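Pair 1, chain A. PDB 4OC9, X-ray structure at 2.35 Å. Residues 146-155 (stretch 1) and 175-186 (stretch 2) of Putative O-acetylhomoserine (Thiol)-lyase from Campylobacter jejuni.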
# COMPACT_ATOMS: atom_id res chain seq x y z
N THR A 146 -29.67 14.69 -28.36
CA THR A 146 -28.51 15.20 -27.66
C THR A 146 -28.73 14.93 -26.18
O THR A 146 -29.65 15.49 -25.55
CB THR A 146 -28.31 16.71 -27.89
OG1 THR A 146 -28.13 16.96 -29.29
CG2 THR A 146 -27.07 17.20 -27.11
N LYS A 147 -27.88 14.09 -25.60
CA LYS A 147 -28.03 13.73 -24.17
C LYS A 147 -27.08 14.40 -23.16
O LYS A 147 -27.29 14.30 -21.95
CB LYS A 147 -27.85 12.23 -24.05
CG LYS A 147 -28.72 11.45 -24.99
CD LYS A 147 -30.19 11.81 -24.86
CE LYS A 147 -31.02 10.86 -25.70
NZ LYS A 147 -32.42 11.31 -25.68
N ALA A 148 -26.03 15.06 -23.65
CA ALA A 148 -25.09 15.72 -22.75
C ALA A 148 -24.31 16.83 -23.44
O ALA A 148 -24.09 16.82 -24.66
CB ALA A 148 -24.13 14.70 -22.16
N ILE A 149 -23.94 17.81 -22.62
CA ILE A 149 -23.16 18.99 -23.03
C ILE A 149 -21.90 18.93 -22.15
O ILE A 149 -21.99 19.12 -20.93
CB ILE A 149 -23.93 20.28 -22.84
CG1 ILE A 149 -25.15 20.28 -23.79
CG2 ILE A 149 -23.02 21.44 -23.16
CD1 ILE A 149 -26.09 21.45 -23.64
N PHE A 150 -20.76 18.61 -22.79
CA PHE A 150 -19.51 18.44 -22.10
C PHE A 150 -18.49 19.51 -22.35
O PHE A 150 -18.25 19.88 -23.49
CB PHE A 150 -18.89 17.12 -22.52
CG PHE A 150 -17.67 16.74 -21.73
CD1 PHE A 150 -16.42 17.18 -22.11
CD2 PHE A 150 -17.78 15.92 -20.62
CE1 PHE A 150 -15.30 16.85 -21.38
CE2 PHE A 150 -16.66 15.58 -19.88
CZ PHE A 150 -15.42 16.06 -20.26
N PHE A 151 -17.88 19.98 -21.26
CA PHE A 151 -16.86 21.02 -21.36
C PHE A 151 -15.99 21.05 -20.10
O PHE A 151 -16.32 20.41 -19.09
CB PHE A 151 -17.50 22.39 -21.49
CG PHE A 151 -18.26 22.82 -20.27
CD1 PHE A 151 -19.54 22.40 -20.06
CD2 PHE A 151 -17.70 23.68 -19.37
CE1 PHE A 151 -20.26 22.83 -18.96
CE2 PHE A 151 -18.40 24.12 -18.26
CZ PHE A 151 -19.68 23.68 -18.04
N GLU A 152 -14.90 21.78 -20.18
CA GLU A 152 -13.98 21.93 -19.06
C GLU A 152 -14.12 23.36 -18.52
O GLU A 152 -14.38 24.32 -19.27
CB GLU A 152 -12.55 21.62 -19.47
CG GLU A 152 -12.32 20.16 -19.79
CD GLU A 152 -10.91 19.81 -20.26
OE1 GLU A 152 -10.04 20.70 -20.25
OE2 GLU A 152 -10.71 18.65 -20.70
N SER A 153 -14.00 23.50 -17.21
CA SER A 153 -14.11 24.79 -16.56
C SER A 153 -12.90 25.66 -16.92
O SER A 153 -13.03 26.85 -17.18
CB SER A 153 -14.23 24.63 -15.04
OG SER A 153 -13.10 23.99 -14.44
N LEU A 154 -11.74 25.04 -16.93
CA LEU A 154 -10.46 25.69 -17.24
C LEU A 154 -9.81 24.63 -18.10
O LEU A 154 -9.40 23.58 -17.61
CB LEU A 154 -9.75 25.94 -15.92
CG LEU A 154 -8.41 26.58 -15.96
CD1 LEU A 154 -8.50 27.88 -16.73
CD2 LEU A 154 -7.94 26.81 -14.52
N SER A 155 -9.74 24.89 -19.39
CA SER A 155 -9.24 23.88 -20.34
C SER A 155 -7.77 23.56 -20.37
O SER A 155 -6.95 24.38 -20.05
CB SER A 155 -9.63 24.20 -21.78
OG SER A 155 -8.93 25.32 -22.28
N LYS A 175 -33.48 21.10 -21.40
CA LYS A 175 -33.59 20.00 -20.42
C LYS A 175 -32.50 18.94 -20.65
O LYS A 175 -32.74 17.73 -20.60
CB LYS A 175 -34.98 19.38 -20.51
CG LYS A 175 -36.03 20.43 -20.28
CD LYS A 175 -36.34 20.66 -18.82
CE LYS A 175 -37.21 19.50 -18.36
NZ LYS A 175 -37.55 19.59 -16.92
N ILE A 176 -31.28 19.42 -20.93
CA ILE A 176 -30.14 18.56 -21.16
C ILE A 176 -29.16 18.63 -19.98
O ILE A 176 -28.92 19.70 -19.40
CB ILE A 176 -29.38 18.96 -22.44
CG1 ILE A 176 -30.29 18.83 -23.65
CG2 ILE A 176 -28.17 18.06 -22.63
CD1 ILE A 176 -29.66 19.29 -24.95
N VAL A 177 -28.61 17.47 -19.62
CA VAL A 177 -27.65 17.37 -18.52
C VAL A 177 -26.32 17.94 -18.94
O VAL A 177 -25.81 17.60 -20.04
CB VAL A 177 -27.40 15.91 -18.13
CG1 VAL A 177 -26.25 15.82 -17.14
CG2 VAL A 177 -28.67 15.27 -17.57
N SER A 178 -25.79 18.86 -18.14
CA SER A 178 -24.50 19.48 -18.42
C SER A 178 -23.42 18.81 -17.57
O SER A 178 -23.62 18.60 -16.36
CB SER A 178 -24.50 20.96 -18.10
OG SER A 178 -24.73 21.19 -16.71
N ILE A 179 -22.30 18.48 -18.21
CA ILE A 179 -21.15 17.85 -17.56
C ILE A 179 -19.92 18.75 -17.60
O ILE A 179 -19.45 19.12 -18.69
CB ILE A 179 -20.70 16.56 -18.28
CG1 ILE A 179 -21.82 15.53 -18.31
CG2 ILE A 179 -19.50 15.98 -17.56
CD1 ILE A 179 -21.51 14.32 -19.16
N CYS A 180 -19.40 19.11 -16.43
CA CYS A 180 -18.22 19.95 -16.34
C CYS A 180 -17.02 19.21 -15.74
O CYS A 180 -17.10 18.74 -14.63
CB CYS A 180 -18.50 21.19 -15.47
SG CYS A 180 -17.07 22.30 -15.24
N ASP A 181 -15.91 19.20 -16.46
CA ASP A 181 -14.67 18.60 -16.02
C ASP A 181 -13.96 19.74 -15.30
O ASP A 181 -13.44 20.68 -15.92
CB ASP A 181 -13.90 18.07 -17.22
CG ASP A 181 -12.59 17.42 -16.84
OD1 ASP A 181 -11.91 17.89 -15.89
OD2 ASP A 181 -12.20 16.46 -17.54
N ASN A 182 -13.94 19.67 -13.97
CA ASN A 182 -13.34 20.74 -13.13
C ASN A 182 -11.97 20.35 -12.58
O ASN A 182 -11.51 20.89 -11.56
CB ASN A 182 -14.31 21.00 -11.97
CG ASN A 182 -14.09 22.32 -11.28
OD1 ASN A 182 -13.78 23.29 -11.94
ND2 ASN A 182 -14.32 22.39 -9.98
N THR A 183 -11.29 19.44 -13.27
CA THR A 183 -9.98 18.95 -12.85
C THR A 183 -8.92 19.97 -12.56
O THR A 183 -8.32 20.00 -11.48
CB THR A 183 -9.38 18.04 -13.93
OG1 THR A 183 -10.24 16.90 -14.16
CG2 THR A 183 -8.03 17.58 -13.51
N VAL A 184 -8.67 20.85 -13.52
CA VAL A 184 -7.65 21.85 -13.35
C VAL A 184 -7.93 22.94 -12.31
O VAL A 184 -7.05 23.33 -11.52
CB VAL A 184 -7.36 22.53 -14.68
CG1 VAL A 184 -6.23 23.55 -14.51
CG2 VAL A 184 -6.98 21.50 -15.71
N ALA A 185 -9.14 23.47 -12.31
CA ALA A 185 -9.48 24.53 -11.36
C ALA A 185 -9.53 24.02 -9.93
O ALA A 185 -9.12 24.70 -9.00
CB ALA A 185 -10.80 25.15 -11.74
N THR A 186 -10.04 22.79 -9.79
CA THR A 186 -10.21 22.08 -8.51
C THR A 186 -11.44 22.71 -7.82
O THR A 186 -11.84 23.83 -8.11
CB THR A 186 -9.05 22.18 -7.50
OG1 THR A 186 -9.05 23.45 -6.85
CG2 THR A 186 -7.73 21.89 -8.15
O HOH W 1 -11.69 16.25 -20.13
O HOH W 2 -10.76 22.68 -14.60

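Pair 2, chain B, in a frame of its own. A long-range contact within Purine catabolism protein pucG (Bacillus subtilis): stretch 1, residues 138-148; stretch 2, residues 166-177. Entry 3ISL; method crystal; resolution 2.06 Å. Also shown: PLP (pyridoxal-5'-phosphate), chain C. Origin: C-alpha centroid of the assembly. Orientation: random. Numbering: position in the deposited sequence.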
# COMPACT_ATOMS: atom_id res chain seq x y z
N LYS B 138 -8.87 -6.11 -27.62
CA LYS B 138 -7.70 -6.77 -27.01
C LYS B 138 -8.10 -7.27 -25.58
O LYS B 138 -7.68 -8.34 -25.11
CB LYS B 138 -6.48 -5.81 -26.97
CG LYS B 138 -5.28 -6.34 -26.23
CD LYS B 138 -4.08 -5.33 -26.25
CE LYS B 138 -2.83 -5.91 -25.66
NZ LYS B 138 -1.75 -4.88 -25.61
N ILE B 139 -8.95 -6.50 -24.92
CA ILE B 139 -9.22 -6.73 -23.51
C ILE B 139 -10.71 -6.59 -23.20
O ILE B 139 -11.38 -5.62 -23.67
CB ILE B 139 -8.51 -5.68 -22.61
CG1 ILE B 139 -7.00 -5.78 -22.81
CG2 ILE B 139 -8.95 -5.85 -21.07
CD1 ILE B 139 -6.31 -4.58 -22.52
N VAL B 140 -11.21 -7.53 -22.40
CA VAL B 140 -12.48 -7.29 -21.75
C VAL B 140 -12.32 -7.28 -20.25
O VAL B 140 -11.75 -8.20 -19.66
CB VAL B 140 -13.68 -8.12 -22.33
CG1 VAL B 140 -13.35 -9.01 -23.55
CG2 VAL B 140 -14.73 -8.59 -21.33
N ALA B 141 -12.76 -6.16 -19.67
CA ALA B 141 -12.55 -5.88 -18.25
C ALA B 141 -13.90 -5.85 -17.61
O ALA B 141 -14.79 -5.13 -18.07
CB ALA B 141 -11.82 -4.51 -18.04
N MET B 142 -14.04 -6.56 -16.50
CA MET B 142 -15.34 -6.63 -15.86
C MET B 142 -15.30 -6.87 -14.33
O MET B 142 -14.40 -7.53 -13.84
CB MET B 142 -16.09 -7.79 -16.50
CG MET B 142 -17.57 -7.60 -16.55
SD MET B 142 -18.26 -9.10 -17.31
CE MET B 142 -19.93 -8.87 -16.73
N VAL B 143 -16.31 -6.36 -13.62
CA VAL B 143 -16.44 -6.56 -12.17
C VAL B 143 -17.21 -7.90 -11.96
O VAL B 143 -18.24 -8.14 -12.59
CB VAL B 143 -17.20 -5.41 -11.48
CG1 VAL B 143 -17.29 -5.67 -9.91
CG2 VAL B 143 -16.57 -4.06 -11.77
N HIS B 144 -16.69 -8.79 -11.13
CA HIS B 144 -17.44 -10.03 -10.74
C HIS B 144 -18.67 -9.73 -9.90
O HIS B 144 -19.82 -10.16 -10.24
CB HIS B 144 -16.49 -11.04 -9.98
CG HIS B 144 -17.08 -12.41 -9.77
ND1 HIS B 144 -16.59 -13.28 -8.82
CD2 HIS B 144 -18.16 -13.03 -10.34
CE1 HIS B 144 -17.32 -14.39 -8.83
NE2 HIS B 144 -18.24 -14.30 -9.78
N GLY B 145 -18.45 -9.03 -8.79
CA GLY B 145 -19.55 -8.70 -7.87
C GLY B 145 -19.53 -7.18 -7.62
O GLY B 145 -18.50 -6.64 -7.15
N GLU B 146 -20.62 -6.48 -7.94
CA GLU B 146 -20.71 -5.01 -7.65
C GLU B 146 -21.37 -4.83 -6.33
O GLU B 146 -22.60 -5.11 -6.23
CB GLU B 146 -21.69 -4.29 -8.62
CG GLU B 146 -21.15 -3.87 -9.94
CD GLU B 146 -20.23 -2.69 -9.85
OE1 GLU B 146 -20.23 -1.99 -8.82
OE2 GLU B 146 -19.52 -2.43 -10.83
N THR B 147 -20.62 -4.33 -5.33
CA THR B 147 -21.17 -4.12 -4.04
C THR B 147 -22.07 -2.93 -4.09
O THR B 147 -22.96 -2.83 -3.25
CB THR B 147 -20.11 -3.85 -2.93
OG1 THR B 147 -19.25 -2.79 -3.35
CG2 THR B 147 -19.28 -5.07 -2.69
N SER B 148 -21.84 -2.03 -5.05
CA SER B 148 -22.64 -0.82 -5.17
C SER B 148 -24.11 -1.18 -5.44
O SER B 148 -25.00 -0.49 -5.03
CB SER B 148 -22.09 0.11 -6.29
OG SER B 148 -22.16 -0.54 -7.57
N ASP B 166 -9.67 -14.44 -28.64
CA ASP B 166 -8.31 -14.00 -28.33
C ASP B 166 -8.33 -12.60 -27.72
O ASP B 166 -7.51 -11.76 -28.03
CB ASP B 166 -7.39 -14.15 -29.57
CG ASP B 166 -5.86 -14.13 -29.21
OD1 ASP B 166 -5.45 -14.48 -28.06
OD2 ASP B 166 -5.09 -13.77 -30.15
N ALA B 167 -9.29 -12.35 -26.83
CA ALA B 167 -9.25 -11.21 -25.89
C ALA B 167 -8.77 -11.64 -24.49
O ALA B 167 -9.01 -12.79 -24.06
CB ALA B 167 -10.67 -10.54 -25.79
N LEU B 168 -8.14 -10.70 -23.75
CA LEU B 168 -7.80 -10.94 -22.36
C LEU B 168 -8.95 -10.62 -21.45
O LEU B 168 -9.48 -9.51 -21.49
CB LEU B 168 -6.56 -10.13 -21.95
CG LEU B 168 -5.42 -10.26 -22.96
CD1 LEU B 168 -4.40 -9.17 -22.61
CD2 LEU B 168 -4.80 -11.71 -22.86
N PHE B 169 -9.38 -11.59 -20.65
CA PHE B 169 -10.52 -11.36 -19.77
C PHE B 169 -9.97 -11.00 -18.39
O PHE B 169 -9.37 -11.84 -17.75
CB PHE B 169 -11.36 -12.65 -19.73
CG PHE B 169 -12.63 -12.56 -18.93
CD1 PHE B 169 -13.36 -11.39 -18.85
CD2 PHE B 169 -13.17 -13.71 -18.37
CE1 PHE B 169 -14.55 -11.33 -18.21
CE2 PHE B 169 -14.39 -13.69 -17.72
CZ PHE B 169 -15.09 -12.49 -17.65
N ILE B 170 -10.15 -9.75 -17.97
CA ILE B 170 -9.55 -9.24 -16.72
C ILE B 170 -10.69 -8.92 -15.79
O ILE B 170 -11.55 -8.13 -16.13
CB ILE B 170 -8.66 -8.01 -17.01
CG1 ILE B 170 -7.47 -8.47 -17.91
CG2 ILE B 170 -8.13 -7.30 -15.67
CD1 ILE B 170 -6.88 -7.40 -18.63
N VAL B 171 -10.68 -9.54 -14.61
CA VAL B 171 -11.82 -9.53 -13.73
C VAL B 171 -11.51 -8.86 -12.39
O VAL B 171 -10.54 -9.15 -11.78
CB VAL B 171 -12.41 -11.00 -13.52
CG1 VAL B 171 -13.46 -11.00 -12.40
CG2 VAL B 171 -13.09 -11.50 -14.82
N ASP B 172 -12.36 -7.93 -11.95
CA ASP B 172 -12.21 -7.39 -10.62
C ASP B 172 -13.02 -8.37 -9.73
O ASP B 172 -14.26 -8.36 -9.78
CB ASP B 172 -12.74 -5.93 -10.64
CG ASP B 172 -13.18 -5.40 -9.28
OD1 ASP B 172 -13.25 -6.11 -8.27
OD2 ASP B 172 -13.53 -4.23 -9.23
N ALA B 173 -12.32 -9.24 -8.97
CA ALA B 173 -12.98 -10.14 -8.01
C ALA B 173 -12.77 -9.62 -6.56
O ALA B 173 -12.68 -10.39 -5.63
CB ALA B 173 -12.51 -11.62 -8.18
N VAL B 174 -12.68 -8.32 -6.38
CA VAL B 174 -12.25 -7.75 -5.11
C VAL B 174 -13.27 -8.09 -3.98
O VAL B 174 -12.89 -8.38 -2.87
CB VAL B 174 -12.02 -6.21 -5.25
CG1 VAL B 174 -12.19 -5.52 -3.92
CG2 VAL B 174 -10.65 -5.87 -5.91
N ALA B 175 -14.56 -8.00 -4.30
CA ALA B 175 -15.59 -8.21 -3.33
C ALA B 175 -15.98 -9.66 -3.18
O ALA B 175 -16.76 -9.96 -2.30
CB ALA B 175 -16.86 -7.44 -3.73
N THR B 176 -15.63 -10.49 -4.14
CA THR B 176 -16.09 -11.90 -4.13
C THR B 176 -14.99 -12.86 -3.67
O THR B 176 -15.28 -13.90 -3.10
CB THR B 176 -16.62 -12.37 -5.50
OG1 THR B 176 -15.60 -12.11 -6.44
CG2 THR B 176 -17.85 -11.55 -5.89
N ILE B 177 -13.71 -12.51 -3.87
CA ILE B 177 -12.70 -13.53 -3.59
C ILE B 177 -12.75 -13.94 -2.10
O ILE B 177 -12.80 -13.06 -1.19
CB ILE B 177 -11.27 -12.99 -3.95
CG1 ILE B 177 -10.21 -14.15 -4.08
CG2 ILE B 177 -10.79 -11.81 -2.94
CD1 ILE B 177 -10.62 -15.34 -5.05
N1 PLP C . -13.63 -3.07 -6.68
C2 PLP C . -14.85 -3.59 -6.04
C2A PLP C . -15.78 -4.45 -6.66
C3 PLP C . -15.21 -3.24 -4.73
O3 PLP C . -16.34 -3.72 -4.14
C4 PLP C . -14.42 -2.42 -3.95
C4A PLP C . -14.87 -2.08 -2.48
C5 PLP C . -13.25 -1.92 -4.50
C6 PLP C . -12.83 -2.21 -5.84
C5A PLP C . -12.46 -0.99 -3.64
O4P PLP C . -11.18 -1.41 -3.53
P PLP C . -10.34 -0.49 -2.56
O1P PLP C . -11.22 0.50 -1.80
O2P PLP C . -9.23 0.12 -3.63
O3P PLP C . -9.47 -1.48 -1.52
O HOH W 3 -16.04 -8.10 -7.44

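Both pairs set two parallel strands side by side, and the backbones superpose to an RMSD of 0.4 Å over N, CA and C of 14 central residues. In pair 1 strand 146-152 meets strand 177-181 at -19°, in pair 2 strand 139-143 meets strand 168-172 at -20°; the axes approach to 4.7 Å in each. The register is the same: Ile A149 beside Ser A178 matches Val B140 beside Phe B169, and Glu A152 beside Asp A181 matches Val B143 beside Asp B172.

The hydrogen-bond ladder follows from that register. Ile A149 is bonded through N to Val A177 O (3.2 Å) and through O to Ile A179 N (2.8 Å); the matching Val B140 uses N to Leu B168 O (2.8 Å) and O to Ile B170 N (2.8 Å). One residue of stretch 1 thus straddles its neighbour on stretch 2, as parallel pairing requires. The last rung runs from the residue just after the first strand, Ser A153 N to Asp A181 O (3.2 Å) and His B144 N to Asp B172 O (2.8 Å).

Side chains fill this frame differently. On the face carrying Phe A150 and Ile A179, the Phe A150 ring packs against its neighbour, CD2 lying 3.5 Å from Ile A179 CG2. Ala B141 replaces the ring in pair 2. In both pairs the isoleucine also reaches the preceding residue on that face, Ile A179 CD1 to Ala A148 CB at 4.0 Å and Ile B170 CD1 to Ile B139 CG2 at 3.6 Å; the larger Ile B139 gives the closer contact. On the other face the aromatic changes strand: Phe A151 lies against Cys A180, CE2 to SG 3.8 Å, whereas Phe B169, matched to Ser A178, reaches across to Val B140, CD1 to CG2 4.0 Å, and Met B142, CE1 to CB 4.2 Å.

The aspartate is common but differently accompanied. Asp A181 OD2 lies 4.1 Å from Glu A152 OE2, and a water lies within hydrogen-bonding distance of both like-charged carboxylates, its O 2.6 Å from Asp A181 OD2 and 2.7 Å from Glu A152 OE2. In pair 2 Val B143 takes the glutamate's place, and Asp B172 OD2 lies 2.8 Å from N1 of PLP.

Past the paired segment, Ser A153 OG donates to Asn A182 OD1 (2.7 Å), while the longer His B144 passes Ala B173, Asn A182's counterpart, to join ND1 to Thr B176 OG1 (2.8 Å). Leu A154 packs CD2 on Val A184 CG1 (3.7 Å). Its match, Gly B145, has no side chain, and an ideal CB there would clash with Thr B176 CG2 at 2.7 Å.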